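Local structure of aldose 1-epimerase (Caenorhabditis elegans, 1LUR) at residues S12-I17 with T26-G31; A35-P40 with Q47-G52; G52-D57 with K287-E292; Y174-G179 with A296-A301. The protein probably catalyses the interconversion of the alpha and beta anomers of aldose sugars, the aldose 1-epimerase (mutarotase) reaction. All blocks are in the same frame, centred on the assembly; numbering follows the deposited sequence.

Contact 1: residues S12-I17 with T26-G31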
loop_
_atom_site.group_PDB
_atom_site.type_symbol
_atom_site.label_atom_id
_atom_site.label_comp_id
_atom_site.label_asym_id
_atom_site.label_seq_id
_atom_site.Cartn_x
_atom_site.Cartn_y
_atom_site.Cartn_z
ATOM N N SER A 12 15.241 17.639 0.213
ATOM C CA SER A 12 15.671 16.248 0.344
ATOM C C SER A 12 16.137 15.754 -1.024
ATOM O O SER A 12 16.727 16.514 -1.798
ATOM C CB SER A 12 14.518 15.367 0.834
ATOM O OG SER A 12 13.571 15.151 -0.198
ATOM N N GLY A 13 15.866 14.487 -1.324
ATOM C CA GLY A 13 16.275 13.942 -2.606
ATOM C C GLY A 13 16.005 12.459 -2.770
ATOM O O GLY A 13 15.992 11.703 -1.797
ATOM N N PHE A 14 15.785 12.043 -4.013
ATOM C CA PHE A 14 15.517 10.645 -4.311
ATOM C C PHE A 14 16.694 9.791 -3.866
ATOM O O PHE A 14 17.848 10.196 -3.987
ATOM C CB PHE A 14 15.292 10.452 -5.811
ATOM C CG PHE A 14 13.987 11.007 -6.310
ATOM C CD1 PHE A 14 12.776 10.469 -5.881
ATOM C CD2 PHE A 14 13.966 12.060 -7.222
ATOM C CE1 PHE A 14 11.562 10.971 -6.353
ATOM C CE2 PHE A 14 12.757 12.571 -7.700
ATOM C CZ PHE A 14 11.552 12.025 -7.265
ATOM N N ILE A 15 16.394 8.613 -3.336
ATOM C CA ILE A 15 17.427 7.700 -2.877
ATOM C C ILE A 15 17.268 6.423 -3.691
ATOM O O ILE A 15 16.170 5.877 -3.793
ATOM C CB ILE A 15 17.266 7.368 -1.386
ATOM C CG1 ILE A 15 17.300 8.657 -0.562
ATOM C CG2 ILE A 15 18.368 6.418 -0.942
ATOM C CD1 ILE A 15 17.115 8.442 0.934
ATOM N N GLU A 16 18.360 5.952 -4.277
ATOM C CA GLU A 16 18.307 4.741 -5.081
ATOM C C GLU A 16 19.009 3.540 -4.465
ATOM O O GLU A 16 20.052 3.673 -3.821
ATOM C CB GLU A 16 18.900 5.005 -6.468
ATOM C CG GLU A 16 17.919 5.588 -7.474
ATOM C CD GLU A 16 18.548 5.811 -8.840
ATOM O OE1 GLU A 16 19.192 4.875 -9.371
ATOM O OE2 GLU A 16 18.391 6.921 -9.391
ATOM N N ILE A 17 18.409 2.370 -4.659
ATOM C CA ILE A 17 18.953 1.118 -4.150
ATOM C C ILE A 17 18.792 0.129 -5.290
ATOM O O ILE A 17 17.920 0.303 -6.146
ATOM C CB ILE A 17 18.203 0.588 -2.908
ATOM C CG1 ILE A 17 16.742 0.294 -3.243
ATOM C CG2 ILE A 17 18.310 1.591 -1.777
ATOM C CD1 ILE A 17 15.998 -0.391 -2.114
ATOM N N THR A 26 13.686 3.397 -6.285
ATOM C CA THR A 26 14.001 4.761 -5.901
ATOM C C THR A 26 13.016 5.190 -4.817
ATOM O O THR A 26 11.805 5.143 -5.016
ATOM C CB THR A 26 13.898 5.714 -7.095
ATOM O OG1 THR A 26 14.769 5.262 -8.140
ATOM C CG2 THR A 26 14.308 7.118 -6.684
ATOM N N LEU A 27 13.549 5.598 -3.671
ATOM C CA LEU A 27 12.725 6.031 -2.551
ATOM C C LEU A 27 12.832 7.534 -2.304
ATOM O O LEU A 27 13.764 8.190 -2.770
ATOM C CB LEU A 27 13.130 5.282 -1.283
ATOM C CG LEU A 27 13.098 3.751 -1.334
ATOM C CD1 LEU A 27 11.755 3.294 -1.887
ATOM C CD2 LEU A 27 14.237 3.227 -2.206
ATOM N N LEU A 28 11.871 8.063 -1.553
ATOM C CA LEU A 28 11.830 9.482 -1.225
ATOM C C LEU A 28 11.502 9.618 0.261
ATOM O O LEU A 28 10.510 9.065 0.738
ATOM C CB LEU A 28 10.756 10.178 -2.067
ATOM C CG LEU A 28 10.654 11.705 -2.024
ATOM C CD1 LEU A 28 11.934 12.330 -2.583
ATOM C CD2 LEU A 28 9.451 12.148 -2.847
ATOM N N PRO A 29 12.342 10.346 1.010
ATOM C CA PRO A 29 12.137 10.550 2.447
ATOM C C PRO A 29 10.732 11.049 2.757
ATOM O O PRO A 29 10.138 10.680 3.775
ATOM C CB PRO A 29 13.204 11.581 2.803
ATOM C CG PRO A 29 14.310 11.251 1.852
ATOM C CD PRO A 29 13.565 11.034 0.556
ATOM N N PHE A 30 10.200 11.891 1.875
ATOM C CA PHE A 30 8.861 12.427 2.073
ATOM C C PHE A 30 7.838 11.315 1.930
ATOM O O PHE A 30 7.687 10.720 0.860
ATOM C CB PHE A 30 8.562 13.529 1.059
ATOM C CG PHE A 30 7.200 14.131 1.217
ATOM C CD1 PHE A 30 6.893 14.904 2.334
ATOM C CD2 PHE A 30 6.214 13.904 0.267
ATOM C CE1 PHE A 30 5.618 15.442 2.499
ATOM C CE2 PHE A 30 4.935 14.435 0.423
ATOM C CZ PHE A 30 4.638 15.206 1.542
ATOM N N GLY A 31 7.137 11.037 3.023
ATOM C CA GLY A 31 6.132 9.994 3.015
ATOM C C GLY A 31 6.732 8.606 2.869
ATOM O O GLY A 31 6.001 7.654 2.596
#

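Contact 2: residues A35-P40 with Q47-G52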
loop_
_atom_site.group_PDB
_atom_site.type_symbol
_atom_site.label_atom_id
_atom_site.label_comp_id
_atom_site.label_asym_id
_atom_site.label_seq_id
_atom_site.Cartn_x
_atom_site.Cartn_y
_atom_site.Cartn_z
ATOM N N ALA A 35 9.184 5.756 -4.983
ATOM C CA ALA A 35 9.084 6.589 -6.181
ATOM C C ALA A 35 9.136 5.839 -7.511
ATOM O O ALA A 35 8.319 6.084 -8.400
ATOM C CB ALA A 35 10.175 7.652 -6.153
ATOM N N LYS A 36 10.107 4.945 -7.659
ATOM C CA LYS A 36 10.244 4.178 -8.891
ATOM C C LYS A 36 10.696 2.764 -8.584
ATOM O O LYS A 36 11.220 2.489 -7.506
ATOM C CB LYS A 36 11.303 4.795 -9.806
ATOM C CG LYS A 36 11.235 6.292 -10.014
ATOM C CD LYS A 36 12.523 6.778 -10.685
ATOM C CE LYS A 36 12.846 5.957 -11.934
ATOM N NZ LYS A 36 14.131 6.365 -12.568
ATOM N N LEU A 37 10.504 1.883 -9.560
ATOM C CA LEU A 37 10.883 0.477 -9.459
ATOM C C LEU A 37 11.041 -0.039 -10.890
ATOM O O LEU A 37 10.060 -0.374 -11.558
ATOM C CB LEU A 37 9.818 -0.330 -8.715
ATOM C CG LEU A 37 10.263 -1.726 -8.264
ATOM C CD1 LEU A 37 9.318 -2.232 -7.211
ATOM C CD2 LEU A 37 10.313 -2.681 -9.437
ATOM N N THR A 38 12.285 -0.094 -11.357
ATOM C CA THR A 38 12.576 -0.559 -12.707
ATOM C C THR A 38 12.990 -2.025 -12.750
ATOM O O THR A 38 13.707 -2.507 -11.874
ATOM C CB THR A 38 13.693 0.294 -13.336
ATOM O OG1 THR A 38 14.873 0.203 -12.529
ATOM C CG2 THR A 38 13.265 1.747 -13.411
ATOM N N PHE A 39 12.537 -2.725 -13.788
ATOM C CA PHE A 39 12.845 -4.141 -13.968
ATOM C C PHE A 39 12.721 -4.476 -15.454
ATOM O O PHE A 39 11.729 -4.131 -16.092
ATOM C CB PHE A 39 11.860 -4.987 -13.165
ATOM C CG PHE A 39 12.262 -6.427 -13.022
ATOM C CD1 PHE A 39 13.375 -6.777 -12.265
ATOM C CD2 PHE A 39 11.508 -7.436 -13.613
ATOM C CE1 PHE A 39 13.731 -8.114 -12.092
ATOM C CE2 PHE A 39 11.853 -8.779 -13.446
ATOM C CZ PHE A 39 12.966 -9.117 -12.684
ATOM N N PRO A 40 13.723 -5.161 -16.023
ATOM C CA PRO A 40 13.665 -5.509 -17.446
ATOM C C PRO A 40 12.516 -6.447 -17.812
ATOM O O PRO A 40 12.217 -7.391 -17.083
ATOM C CB PRO A 40 15.033 -6.133 -17.700
ATOM C CG PRO A 40 15.345 -6.788 -16.383
ATOM C CD PRO A 40 14.924 -5.730 -15.386
ATOM N N GLN A 47 11.492 -1.408 -17.425
ATOM C CA GLN A 47 10.158 -0.858 -17.283
ATOM C C GLN A 47 9.946 -0.424 -15.842
ATOM O O GLN A 47 10.293 -1.154 -14.909
ATOM C CB GLN A 47 9.106 -1.900 -17.652
ATOM C CG GLN A 47 7.690 -1.370 -17.567
ATOM C CD GLN A 47 7.449 -0.233 -18.539
ATOM O OE1 GLN A 47 7.466 -0.433 -19.755
ATOM N NE2 GLN A 47 7.234 0.969 -18.011
ATOM N N ASP A 48 9.403 0.776 -15.667
ATOM C CA ASP A 48 9.142 1.296 -14.332
ATOM C C ASP A 48 7.781 0.694 -14.012
ATOM O O ASP A 48 6.794 0.988 -14.686
ATOM C CB ASP A 48 9.056 2.821 -14.351
ATOM C CG ASP A 48 9.141 3.427 -12.958
ATOM O OD1 ASP A 48 8.559 2.841 -12.016
ATOM O OD2 ASP A 48 9.781 4.491 -12.810
ATOM N N LEU A 49 7.733 -0.150 -12.988
ATOM C CA LEU A 49 6.497 -0.803 -12.592
ATOM C C LEU A 49 5.517 -0.007 -11.728
ATOM O O LEU A 49 4.387 -0.444 -11.528
ATOM C CB LEU A 49 6.836 -2.124 -11.899
ATOM C CG LEU A 49 7.813 -3.023 -12.667
ATOM C CD1 LEU A 49 8.117 -4.263 -11.843
ATOM C CD2 LEU A 49 7.213 -3.408 -14.017
ATOM N N VAL A 50 5.930 1.149 -11.222
ATOM C CA VAL A 50 5.031 1.951 -10.390
ATOM C C VAL A 50 4.841 3.371 -10.917
ATOM O O VAL A 50 5.755 3.965 -11.498
ATOM C CB VAL A 50 5.539 2.047 -8.929
ATOM C CG1 VAL A 50 5.722 0.652 -8.355
ATOM C CG2 VAL A 50 6.843 2.828 -8.870
ATOM N N LEU A 51 3.644 3.913 -10.716
ATOM C CA LEU A 51 3.347 5.266 -11.171
ATOM C C LEU A 51 4.139 6.226 -10.301
ATOM O O LEU A 51 4.768 5.811 -9.327
ATOM C CB LEU A 51 1.850 5.555 -11.052
ATOM C CG LEU A 51 0.951 4.595 -11.835
ATOM C CD1 LEU A 51 -0.506 5.001 -11.673
ATOM C CD2 LEU A 51 1.349 4.600 -13.307
ATOM N N GLY A 52 4.118 7.505 -10.655
ATOM C CA GLY A 52 4.852 8.482 -9.876
ATOM C C GLY A 52 5.009 9.825 -10.563
ATOM O O GLY A 52 4.196 10.207 -11.406
#

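Contact 3: residues G52-D57 with K287-E292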
loop_
_atom_site.group_PDB
_atom_site.type_symbol
_atom_site.label_atom_id
_atom_site.label_comp_id
_atom_site.label_asym_id
_atom_site.label_seq_id
_atom_site.Cartn_x
_atom_site.Cartn_y
_atom_site.Cartn_z
ATOM N N GLY A 52 4.118 7.505 -10.655
ATOM C CA GLY A 52 4.852 8.482 -9.876
ATOM C C GLY A 52 5.009 9.825 -10.563
ATOM O O GLY A 52 4.196 10.207 -11.406
ATOM N N PHE A 53 6.064 10.542 -10.197
ATOM C CA PHE A 53 6.336 11.850 -10.771
ATOM C C PHE A 53 7.826 12.007 -11.017
ATOM O O PHE A 53 8.646 11.409 -10.320
ATOM C CB PHE A 53 5.841 12.937 -9.817
ATOM C CG PHE A 53 4.389 12.800 -9.460
ATOM C CD1 PHE A 53 3.400 13.033 -10.411
ATOM C CD2 PHE A 53 4.010 12.395 -8.182
ATOM C CE1 PHE A 53 2.051 12.866 -10.098
ATOM C CE2 PHE A 53 2.666 12.224 -7.857
ATOM C CZ PHE A 53 1.682 12.459 -8.818
ATOM N N ASP A 54 8.174 12.815 -12.011
ATOM C CA ASP A 54 9.573 13.043 -12.346
ATOM C C ASP A 54 10.279 13.985 -11.365
ATOM O O ASP A 54 11.505 13.989 -11.283
ATOM C CB ASP A 54 9.678 13.577 -13.784
ATOM C CG ASP A 54 9.197 12.564 -14.825
ATOM O OD1 ASP A 54 9.007 12.949 -15.998
ATOM O OD2 ASP A 54 9.015 11.376 -14.479
ATOM N N THR A 55 9.513 14.772 -10.611
ATOM C CA THR A 55 10.108 15.700 -9.650
ATOM C C THR A 55 9.644 15.460 -8.214
ATOM O O THR A 55 8.570 14.913 -7.979
ATOM C CB THR A 55 9.783 17.169 -10.005
ATOM O OG1 THR A 55 8.412 17.446 -9.693
ATOM C CG2 THR A 55 10.021 17.425 -11.486
ATOM N N ILE A 56 10.460 15.894 -7.258
ATOM C CA ILE A 56 10.152 15.736 -5.843
ATOM C C ILE A 56 8.942 16.561 -5.425
ATOM O O ILE A 56 8.058 16.076 -4.719
ATOM C CB ILE A 56 11.346 16.164 -4.965
ATOM C CG1 ILE A 56 12.514 15.197 -5.173
ATOM C CG2 ILE A 56 10.932 16.209 -3.504
ATOM C CD1 ILE A 56 13.757 15.548 -4.369
ATOM N N ASP A 57 8.902 17.812 -5.858
ATOM C CA ASP A 57 7.790 18.680 -5.506
ATOM C C ASP A 57 6.444 18.104 -5.939
ATOM O O ASP A 57 5.454 18.233 -5.217
ATOM C CB ASP A 57 7.993 20.068 -6.114
ATOM C CG ASP A 57 7.377 21.164 -5.268
ATOM O OD1 ASP A 57 6.132 21.221 -5.172
ATOM O OD2 ASP A 57 8.143 21.962 -4.686
ATOM N N LYS A 287 -0.777 14.293 -13.814
ATOM C CA LYS A 287 0.346 14.295 -14.744
ATOM C C LYS A 287 1.525 13.581 -14.093
ATOM O O LYS A 287 2.212 14.151 -13.245
ATOM C CB LYS A 287 0.747 15.730 -15.097
ATOM C CG LYS A 287 1.952 15.822 -16.026
ATOM C CD LYS A 287 2.358 17.268 -16.301
ATOM C CE LYS A 287 1.302 18.011 -17.111
ATOM N NZ LYS A 287 1.055 17.362 -18.430
ATOM N N GLY A 288 1.758 12.334 -14.496
ATOM C CA GLY A 288 2.854 11.569 -13.931
ATOM C C GLY A 288 4.157 11.567 -14.705
ATOM O O GLY A 288 4.462 12.504 -15.443
ATOM N N LYS A 289 4.926 10.498 -14.518
ATOM C CA LYS A 289 6.218 10.317 -15.175
ATOM C C LYS A 289 6.133 10.521 -16.688
ATOM O O LYS A 289 5.101 10.247 -17.305
ATOM C CB LYS A 289 6.754 8.909 -14.894
ATOM C CG LYS A 289 6.779 8.515 -13.423
ATOM C CD LYS A 289 7.238 7.070 -13.257
ATOM C CE LYS A 289 7.219 6.636 -11.797
ATOM N NZ LYS A 289 8.081 7.504 -10.953
ATOM N N LYS A 290 7.231 10.995 -17.274
ATOM C CA LYS A 290 7.305 11.240 -18.714
ATOM C C LYS A 290 6.280 12.289 -19.138
ATOM O O LYS A 290 6.028 12.474 -20.328
ATOM C CB LYS A 290 7.034 9.944 -19.490
ATOM C CG LYS A 290 7.920 8.754 -19.126
ATOM C CD LYS A 290 9.206 8.712 -19.944
ATOM C CE LYS A 290 10.149 9.845 -19.576
ATOM N NZ LYS A 290 10.570 9.763 -18.148
ATOM N N GLY A 291 5.689 12.973 -18.162
ATOM C CA GLY A 291 4.697 13.985 -18.477
ATOM C C GLY A 291 3.402 13.309 -18.885
ATOM O O GLY A 291 2.478 13.950 -19.391
ATOM N N GLU A 292 3.343 12.001 -18.656
ATOM C CA GLU A 292 2.176 11.193 -18.988
ATOM C C GLU A 292 0.939 11.604 -18.193
ATOM O O GLU A 292 1.039 12.075 -17.060
ATOM C CB GLU A 292 2.476 9.719 -18.719
ATOM C CG GLU A 292 1.431 8.756 -19.260
ATOM C CD GLU A 292 1.692 7.328 -18.834
ATOM O OE1 GLU A 292 2.877 6.967 -18.660
ATOM O OE2 GLU A 292 0.717 6.556 -18.695
HETATM O O HOH W 1 10.387 9.267 -10.757
#

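Contact 4: residues Y174-G179 with A296-A301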
loop_
_atom_site.group_PDB
_atom_site.type_symbol
_atom_site.label_atom_id
_atom_site.label_comp_id
_atom_site.label_asym_id
_atom_site.label_seq_id
_atom_site.Cartn_x
_atom_site.Cartn_y
_atom_site.Cartn_z
ATOM N N TYR A 174 1.153 2.292 -6.811
ATOM C CA TYR A 174 0.215 1.966 -7.885
ATOM C C TYR A 174 1.040 1.190 -8.911
ATOM O O TYR A 174 2.033 1.710 -9.423
ATOM C CB TYR A 174 -0.329 3.235 -8.546
ATOM C CG TYR A 174 -1.342 4.026 -7.740
ATOM C CD1 TYR A 174 -0.973 4.713 -6.580
ATOM C CD2 TYR A 174 -2.661 4.140 -8.178
ATOM C CE1 TYR A 174 -1.899 5.501 -5.884
ATOM C CE2 TYR A 174 -3.589 4.919 -7.493
ATOM C CZ TYR A 174 -3.206 5.597 -6.350
ATOM O OH TYR A 174 -4.135 6.367 -5.685
ATOM N N TRP A 175 0.626 -0.034 -9.222
ATOM C CA TRP A 175 1.356 -0.854 -10.181
ATOM C C TRP A 175 0.798 -0.971 -11.597
ATOM O O TRP A 175 -0.408 -1.086 -11.807
ATOM C CB TRP A 175 1.548 -2.260 -9.611
ATOM C CG TRP A 175 2.195 -2.279 -8.266
ATOM C CD1 TRP A 175 1.572 -2.162 -7.055
ATOM C CD2 TRP A 175 3.596 -2.397 -7.985
ATOM N NE1 TRP A 175 2.497 -2.202 -6.039
ATOM C CE2 TRP A 175 3.747 -2.345 -6.582
ATOM C CE3 TRP A 175 4.739 -2.540 -8.784
ATOM C CZ2 TRP A 175 4.998 -2.433 -5.958
ATOM C CZ3 TRP A 175 5.982 -2.628 -8.164
ATOM C CH2 TRP A 175 6.098 -2.573 -6.765
ATOM N N ASN A 176 1.717 -0.949 -12.557
ATOM C CA ASN A 176 1.432 -1.053 -13.985
ATOM C C ASN A 176 2.732 -1.654 -14.511
ATOM O O ASN A 176 3.770 -0.994 -14.522
ATOM C CB ASN A 176 1.194 0.327 -14.603
ATOM C CG ASN A 176 0.915 0.254 -16.091
ATOM O OD1 ASN A 176 1.735 -0.246 -16.863
ATOM N ND2 ASN A 176 -0.248 0.746 -16.502
ATOM N N LEU A 177 2.668 -2.910 -14.938
ATOM C CA LEU A 177 3.837 -3.617 -15.447
ATOM C C LEU A 177 4.253 -3.471 -16.913
ATOM O O LEU A 177 5.338 -3.923 -17.278
ATOM C CB LEU A 177 3.677 -5.106 -15.126
ATOM C CG LEU A 177 3.120 -5.417 -13.730
ATOM C CD1 LEU A 177 3.016 -6.926 -13.538
ATOM C CD2 LEU A 177 4.018 -4.803 -12.667
ATOM N N ASP A 178 3.432 -2.850 -17.757
ATOM C CA ASP A 178 3.820 -2.714 -19.166
ATOM C C ASP A 178 3.641 -1.341 -19.804
ATOM O O ASP A 178 3.928 -1.165 -20.991
ATOM C CB ASP A 178 3.081 -3.753 -20.016
ATOM C CG ASP A 178 1.576 -3.645 -19.891
ATOM O OD1 ASP A 178 1.056 -2.511 -19.909
ATOM O OD2 ASP A 178 0.908 -4.694 -19.785
ATOM N N GLY A 179 3.161 -0.375 -19.034
ATOM C CA GLY A 179 2.969 0.956 -19.575
ATOM C C GLY A 179 1.651 1.181 -20.287
ATOM O O GLY A 179 1.392 2.287 -20.762
ATOM N N ALA A 296 -8.381 6.943 -15.657
ATOM C CA ALA A 296 -9.100 5.856 -15.000
ATOM C C ALA A 296 -8.507 4.472 -15.266
ATOM O O ALA A 296 -8.096 4.160 -16.385
ATOM C CB ALA A 296 -10.567 5.880 -15.413
ATOM N N ASN A 297 -8.473 3.654 -14.218
ATOM C CA ASN A 297 -7.946 2.295 -14.282
ATOM C C ASN A 297 -6.529 2.184 -14.852
ATOM O O ASN A 297 -6.161 1.150 -15.411
ATOM C CB ASN A 297 -8.898 1.397 -15.087
ATOM C CG ASN A 297 -10.302 1.353 -14.497
ATOM O OD1 ASN A 297 -10.478 1.152 -13.295
ATOM N ND2 ASN A 297 -11.307 1.529 -15.345
ATOM N N LYS A 298 -5.735 3.241 -14.700
ATOM C CA LYS A 298 -4.364 3.247 -15.199
ATOM C C LYS A 298 -3.497 2.180 -14.532
ATOM O O LYS A 298 -2.782 1.433 -15.203
ATOM C CB LYS A 298 -3.725 4.621 -14.977
ATOM C CG LYS A 298 -2.205 4.647 -15.130
ATOM C CD LYS A 298 -1.754 4.200 -16.516
ATOM C CE LYS A 298 -0.235 4.263 -16.655
ATOM N NZ LYS A 298 0.224 3.834 -18.012
ATOM N N ALA A 299 -3.551 2.111 -13.206
ATOM C CA ALA A 299 -2.758 1.125 -12.487
ATOM C C ALA A 299 -3.558 0.384 -11.432
ATOM O O ALA A 299 -4.768 0.573 -11.286
ATOM C CB ALA A 299 -1.547 1.797 -11.844
ATOM N N LEU A 300 -2.865 -0.478 -10.702
ATOM C CA LEU A 300 -3.488 -1.259 -9.652
ATOM C C LEU A 300 -2.752 -1.002 -8.347
ATOM O O LEU A 300 -1.593 -1.392 -8.194
ATOM C CB LEU A 300 -3.427 -2.750 -9.977
ATOM C CG LEU A 300 -4.015 -3.677 -8.908
ATOM C CD1 LEU A 300 -5.520 -3.476 -8.834
ATOM C CD2 LEU A 300 -3.695 -5.126 -9.235
ATOM N N ALA A 301 -3.419 -0.321 -7.419
ATOM C CA ALA A 301 -2.812 -0.030 -6.130
ATOM C C ALA A 301 -2.916 -1.320 -5.337
ATOM O O ALA A 301 -3.994 -1.895 -5.213
ATOM C CB ALA A 301 -3.563 1.092 -5.424
#

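Contact 1: residues S12-I17 with T26-G31
Ile15 and Leu27 form a hydrogen-bonded pair in the antiparallel beta hairpin near the N terminus, built from strands 15-18 and 24-28 at one edge of a four-stranded sheet. Ile15 N gives to Leu27 O at 2.7 Å, and Leu27 N returns to Ile15 O at 2.6 Å. On the face that carries Ile15 and Leu27, Ile15 CD1 leans on Pro29 CG (4.1 Å), while Ile17 CG1 meets Leu27 CD2, the two side chains crossing at about a right angle. Phe124 of strand 121-129, in the large nine-stranded sheet of the mutarotase-type all-beta fold, covers Ile15, Leu27 and Pro29 from this side. On the other face Glu16 lies beside Thr26, their side chains pointing the same way and Glu16 CG 3.2 Å from Thr26 OG1. Thr26 CG2, anti to the backbone N, lies 3.6 Å from Phe14 CB and obliquely beside ring atoms CG and CD1. Farther out, Phe14 CD1 touches Leu28 CD1 at 3.9 Å, approaching obliquely, and Ile56 of helix 56-61 packs on both Phe14 and Leu28.

Contact 2: residues A35-P40 with Q47-G52
Leu37 and Leu49 meet obliquely, CD2 of Leu37 lying 3.6 Å from CD1 of Leu49, and the same Leu49 methyl reaches Phe39 CB at 4.0 Å. Val50 continues the apolar row with CG1 near Leu37 CB, and Trp175 of strand 170-175 packs against Leu37, Leu49 and Val50. Asp48 CG stands anti to the backbone N (chi1 -165°), which sets the carboxylate beside Lys36 and Leu37 N. Asp48 and Lys36 cross at about a right angle: Asp48 OD2 rests against the aliphatic part of Lys36, 3.4 Å from its CB, with the ammonium group farther off; a long, weak ion pair runs from OD2 to Lys289. The other carboxylate oxygen, Asp48 OD1, takes two backbone N-H groups from opposite faces of its plane. Leu37 N reaches Asp48 OD1 from above that plane at 3.3 Å, whereas Val50 N reaches it on the anti side, 21° out of the plane. An alanine in place of Asp48 would probably leave the N-H groups of Leu37 and Val50 without this shared acceptor and free the turn to shift. Leu49 N still gives to Leu37 O at 2.7 Å, but Leu37 N turns to the Asp48 carboxylate; Phe39 and Gln47 form a full hydrogen-bonded pair. The antiparallel hairpin of strands 33-40 and 46-48 gives way at Asp48 to an Asx turn, while near the start of strand 33-40 Ala35 and Lys36 both face Thr26 in a classic beta bulge.

Contact 3: residues G52-D57 with K287-E292
Lys290 N donates to Asp54 OD1 at 2.9 Å, meeting it on the syn side and 20° out of the carboxylate plane; a weaker bond from the same N-H reaches Asp54 OD2. The carboxylate therefore straddles one backbone N-H of the 287-292 loop. Asp54 OD2 also sits 3.1 Å from Lys289 CA. Lys290 NZ stays 4.1 Å from Asp54 OD1, too far for a salt bridge, though the opposite charges probably attract. Lys289 runs its chain alongside Gly52, with CE 3.4 Å from Gly52 N, and bends only at its last torsion (chi4 -58°). Its NZ has Ala35 O as main partner and gives a weak bond to a water that in turn donates to Phe53 O. Gly52 has no side chain to stand in the way of this ammonium group, and its backbone angles suit glycine. Lys287 O lies at the edge of the Phe53 ring, in its plane, 3.3 Å from CD1. Within the loop, Gly288 N bonds to Glu292 O and Glu292 N to Lys289 O, pinching the turn between strands 286-287 and 293-294. The turn packs beside the segment leading into helix 56-61, where Thr55 is the N-cap and Phe59 meets the Phe53 ring edge-to-face.

Contact 4: residues Y174-G179 with A296-A301
The Tyr174 ring carries the methyl of Ala301 over the centre of one face in a CH-pi contact, Ala301 CB lying 4.3 Å from the ring centroid, while Ala299 CB sits near the ring plane at its edge. The indole of Trp175 instead takes Leu300 O at its edge and in plane, 3.5 Å from CD1. As neighbours in the strand, the two side chains leave opposite faces of the sheet. Between them the backbones pair: Trp175 N gives to Leu300 O, and Leu300 N gives to Trp175 O at 2.8 Å. These residues join strands 170-175 and 300-305, antiparallel neighbours within a seven-stranded sheet of the enzyme; Tyr279 of the next strand, 275-279, packs on Tyr174 and Ala301. Past the strand end, the Asn176 side chain bridges the two segments. Its CG is anti to the backbone N (chi1 179°), and Asn176 ND2 gives to Lys298 O at 2.9 Å, the acceptor 12° out of the amide plane, with a further bond to Ser180 O. Asn176 OD1 receives Gly179 N at 2.6 Å, an Asx motif that holds the turn. A leucine in place of Asn176 would probably leave Lys298 O without this donor and Gly179 N without its acceptor, releasing the turn. Lys298 crosses Asn176 at about a right angle, its NZ bonded to Ser180 O and salt-bridged to Glu292.

How the contacts relate
From the N terminus, contacts 1 and 2 close the outer two turns of a four-stranded meander, strands 24-28 and 33-40 pairing between them through Thr26 and Lys36. The chain then passes through Gly52, common to contacts 2 and 3, toward helix 56-61, whose Ile56 packs back on contact 1. Contacts 3 and 4 close long loops of 229 and 116 residues, and these cross, since 174-179 lies between the segments of contact 3 and 296-301 beyond them. Leu49 and Leu51 pair with Asn176 and Tyr174, tying contact 2 to the seven-stranded sheet, while the Glu292-Lys298 salt bridge links contacts 3 and 4.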